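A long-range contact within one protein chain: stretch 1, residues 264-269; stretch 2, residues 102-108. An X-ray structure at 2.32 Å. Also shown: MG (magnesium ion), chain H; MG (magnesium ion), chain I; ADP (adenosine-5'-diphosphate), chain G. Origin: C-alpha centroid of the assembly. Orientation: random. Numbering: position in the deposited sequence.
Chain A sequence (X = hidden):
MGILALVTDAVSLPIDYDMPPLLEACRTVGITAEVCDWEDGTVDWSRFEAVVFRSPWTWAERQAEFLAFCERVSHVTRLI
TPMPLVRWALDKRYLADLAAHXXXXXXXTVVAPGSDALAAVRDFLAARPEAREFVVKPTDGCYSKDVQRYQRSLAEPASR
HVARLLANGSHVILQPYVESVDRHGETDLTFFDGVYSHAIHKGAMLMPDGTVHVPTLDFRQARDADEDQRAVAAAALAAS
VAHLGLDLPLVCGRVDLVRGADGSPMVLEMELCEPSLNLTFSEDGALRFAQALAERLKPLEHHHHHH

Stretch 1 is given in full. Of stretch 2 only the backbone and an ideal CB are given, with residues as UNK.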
# COMPACT_ATOMS: atom_id res chain seq x y z
N SER A 264 9.44 -11.78 15.75
CA SER A 264 8.27 -12.16 14.96
C SER A 264 7.91 -11.02 14.01
O SER A 264 8.24 -9.86 14.27
CB SER A 264 7.10 -12.48 15.88
OG SER A 264 6.72 -11.35 16.63
N PRO A 265 7.23 -11.34 12.90
CA PRO A 265 6.85 -10.30 11.94
C PRO A 265 5.56 -9.53 12.24
O PRO A 265 4.62 -10.06 12.82
CB PRO A 265 6.76 -11.06 10.63
CG PRO A 265 6.25 -12.41 11.07
CD PRO A 265 7.05 -12.69 12.33
N MSE A 266 5.55 -8.26 11.85
CA MSE A 266 4.38 -7.40 12.02
C MSE A 266 4.16 -6.55 10.77
O MSE A 266 5.12 -6.11 10.13
CB MSE A 266 4.50 -6.53 13.28
CG MSE A 266 5.80 -5.77 13.45
SE MSE A 266 5.91 -4.84 15.18
CE MSE A 266 6.36 -6.35 16.30
N VAL A 267 2.90 -6.33 10.43
CA VAL A 267 2.56 -5.55 9.26
C VAL A 267 3.02 -4.10 9.38
O VAL A 267 2.80 -3.45 10.40
CB VAL A 267 1.04 -5.57 9.02
CG1 VAL A 267 0.69 -4.73 7.81
CG2 VAL A 267 0.58 -7.01 8.83
N LEU A 268 3.67 -3.61 8.32
CA LEU A 268 4.15 -2.23 8.24
C LEU A 268 3.02 -1.52 7.52
O LEU A 268 2.46 -0.54 8.00
CB LEU A 268 5.40 -2.17 7.37
CG LEU A 268 6.28 -0.91 7.29
CD1 LEU A 268 7.06 -0.96 5.97
CD2 LEU A 268 5.48 0.35 7.36
N GLU A 269 2.70 -2.02 6.33
CA GLU A 269 1.62 -1.49 5.51
C GLU A 269 1.16 -2.60 4.58
O GLU A 269 1.85 -3.60 4.40
CB GLU A 269 2.07 -0.26 4.71
CG GLU A 269 2.93 -0.56 3.49
CD GLU A 269 2.76 0.49 2.42
OE1 GLU A 269 1.61 0.80 2.08
OE2 GLU A 269 3.78 1.01 1.91
N UNK A 102 -6.61 -9.53 15.31
CA UNK A 102 -5.50 -10.34 15.79
C UNK A 102 -4.24 -10.29 14.95
O UNK A 102 -3.26 -10.94 15.28
CB UNK A 102 -5.96 -11.80 15.90
N UNK A 103 -4.26 -9.53 13.86
CA UNK A 103 -3.09 -9.39 13.00
C UNK A 103 -2.08 -8.46 13.65
O UNK A 103 -2.41 -7.32 13.98
CB UNK A 103 -3.49 -8.87 11.62
N UNK A 104 -0.84 -8.93 13.85
CA UNK A 104 0.21 -8.11 14.47
C UNK A 104 0.64 -6.94 13.60
O UNK A 104 1.08 -7.12 12.47
CB UNK A 104 1.43 -8.98 14.79
N UNK A 105 0.50 -5.73 14.12
CA UNK A 105 0.88 -4.54 13.37
C UNK A 105 1.79 -3.64 14.19
O UNK A 105 1.91 -3.78 15.40
CB UNK A 105 -0.36 -3.77 12.93
N UNK A 106 2.45 -2.71 13.51
CA UNK A 106 3.33 -1.77 14.17
C UNK A 106 2.44 -0.88 15.04
O UNK A 106 1.42 -0.39 14.57
CB UNK A 106 4.15 -0.96 13.17
N UNK A 107 2.81 -0.70 16.32
CA UNK A 107 2.00 0.15 17.20
C UNK A 107 1.72 1.44 16.41
O UNK A 107 2.64 2.17 16.05
CB UNK A 107 2.71 0.44 18.53
N UNK A 108 0.44 1.70 16.15
CA UNK A 108 0.02 2.84 15.35
C UNK A 108 -0.98 3.78 16.00
O UNK A 108 -2.02 3.35 16.48
CB UNK A 108 -0.58 2.33 14.04
MG MG H . 6.01 0.83 1.73
MG MG I . 2.52 1.97 0.29
PB ADP G . 4.49 4.20 2.08
O1B ADP G . 5.60 3.15 1.56
O2B ADP G . 3.10 3.75 1.64
O3B ADP G . 4.80 5.59 1.47
PA ADP G . 5.40 3.23 4.49
O1A ADP G . 4.68 2.76 5.67
O2A ADP G . 5.73 1.96 3.59
O3A ADP G . 4.47 4.32 3.71
O5' ADP G . 6.74 3.97 4.98
C5' ADP G . 7.65 4.10 3.88
C4' ADP G . 9.03 3.63 4.34
O4' ADP G . 9.42 4.31 5.55
C3' ADP G . 9.04 2.14 4.64
O3' ADP G . 9.35 1.36 3.49
C2' ADP G . 10.08 2.01 5.76
O2' ADP G . 11.39 1.80 5.23
C1' ADP G . 9.95 3.35 6.51
N9 ADP G . 9.07 3.22 7.71
C8 ADP G . 7.79 3.71 7.84
N7 ADP G . 7.33 3.46 9.04
C5 ADP G . 8.27 2.81 9.75
C6 ADP G . 8.43 2.48 11.12
N6 ADP G . 7.38 2.65 12.02
N1 ADP G . 9.63 2.03 11.55
C2 ADP G . 10.66 1.88 10.71
N3 ADP G . 10.56 2.18 9.42
C4 ADP G . 9.40 2.64 8.90

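The backbones set the frame before any side chain is considered. V267 pairs with position 105 in a single beta bridge, CA to CA 4.6 Å, and its two polar backbone atoms are both used: V267 N donates to O of position 104 at 2.8 Å, and N of position 106 donates to V267 O at 3.2 Å. The second bond needs a free N-H at 106, which rules out proline there; nothing comparable is asked of N at 104.

Position 102 has a phi of 83°, which by itself favours glycine, and its ideal CB has nothing of stretch 1 within 5.5 Å. Asparagine could also tolerate this backbone. The residue is G102.

At 103 CA-to-CB runs sideways, with the ideal CB 5.3 Å from V267 CG2. A branched or medium-length apolar side chain could close that gap; a polar group would find a methyl of V267, CG2, nearest it and no partner there. V103, in the t rotamer, brings its CG1 to 3.7 Å from V267 CG2.

At 104 the ideal CB lies 3.9 Å from P265 O and 4.2 Å from the CB of M266, a selenomethionine. Small or compact apolar groups suit this spot, and a phi of -67° with no call on the N-H admits proline. P104 lays its ring beside stretch 1: CG comes 3.5 Å from P265 O, and CB packs 4.3 Å from M266 CB. Its carbonyl also receives a CA-H...O contact from M266, CA to O 3.3 Å.

Position 105 turns CA-to-CB away overall, yet the ideal CB is still 4.1 Å from V267 O. Its extended backbone, phi -129° and psi 165°, suits valine, isoleucine or threonine, and with CA-to-CB turned away others would be possible. V105, rotamer m, reaches back with CG1 to 4.1 Å from V267 CB.

At 106 CA-to-CB runs sideways, with the ideal CB 4.0 Å from V267 O, 4.7 Å from M266 SE and 5.1 Å from L268 CA, so a long apolar chain such as isoleucine, leucine or methionine could fill the space between M266 and L268. I106 (chi1 m, chi2 t) sets CG1 4.3 Å from M266 CG and carries CD1 to 4.1 Å from L268 CG; the same CD1 lies 3.9 Å from ADP N6.

At 107 CB points away, leaving the choice loose; phi of -47° permits proline. P107 adds a marginal apolar contact, CD to M266 SE at 4.5 Å.

Position 108 is out of reach, so stretch 1 imposes nothing. T108 instead turns inward on its own stretch, OG1 donating to I106 O at 2.7 Å.

Stretch 2 102-108: GVPVIPT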
# COMPACT_ATOMS: atom_id res chain seq x y z
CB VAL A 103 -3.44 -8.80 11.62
CG1 VAL A 103 -2.17 -8.63 10.78
CG2 VAL A 103 -4.45 -9.69 10.91
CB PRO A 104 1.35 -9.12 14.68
CG PRO A 104 1.17 -10.05 13.53
CD PRO A 104 -0.33 -10.26 13.50
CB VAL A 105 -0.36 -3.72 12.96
CG1 VAL A 105 -1.33 -4.58 12.19
CG2 VAL A 105 -1.04 -3.14 14.18
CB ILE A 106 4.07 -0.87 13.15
CG1 ILE A 106 5.10 -1.70 12.38
CG2 ILE A 106 4.73 0.31 13.88
CD1 ILE A 106 5.88 -0.90 11.33
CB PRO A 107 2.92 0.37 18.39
CG PRO A 107 3.64 -0.96 18.48
CD PRO A 107 3.97 -1.26 17.04
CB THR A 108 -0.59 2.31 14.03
OG1 THR A 108 0.44 1.72 13.23
CG2 THR A 108 -1.28 3.43 13.26
O HOH W 1 8.17 1.83 1.20
O HOH W 2 6.34 -1.40 2.27
O HOH W 3 0.68 3.31 0.00
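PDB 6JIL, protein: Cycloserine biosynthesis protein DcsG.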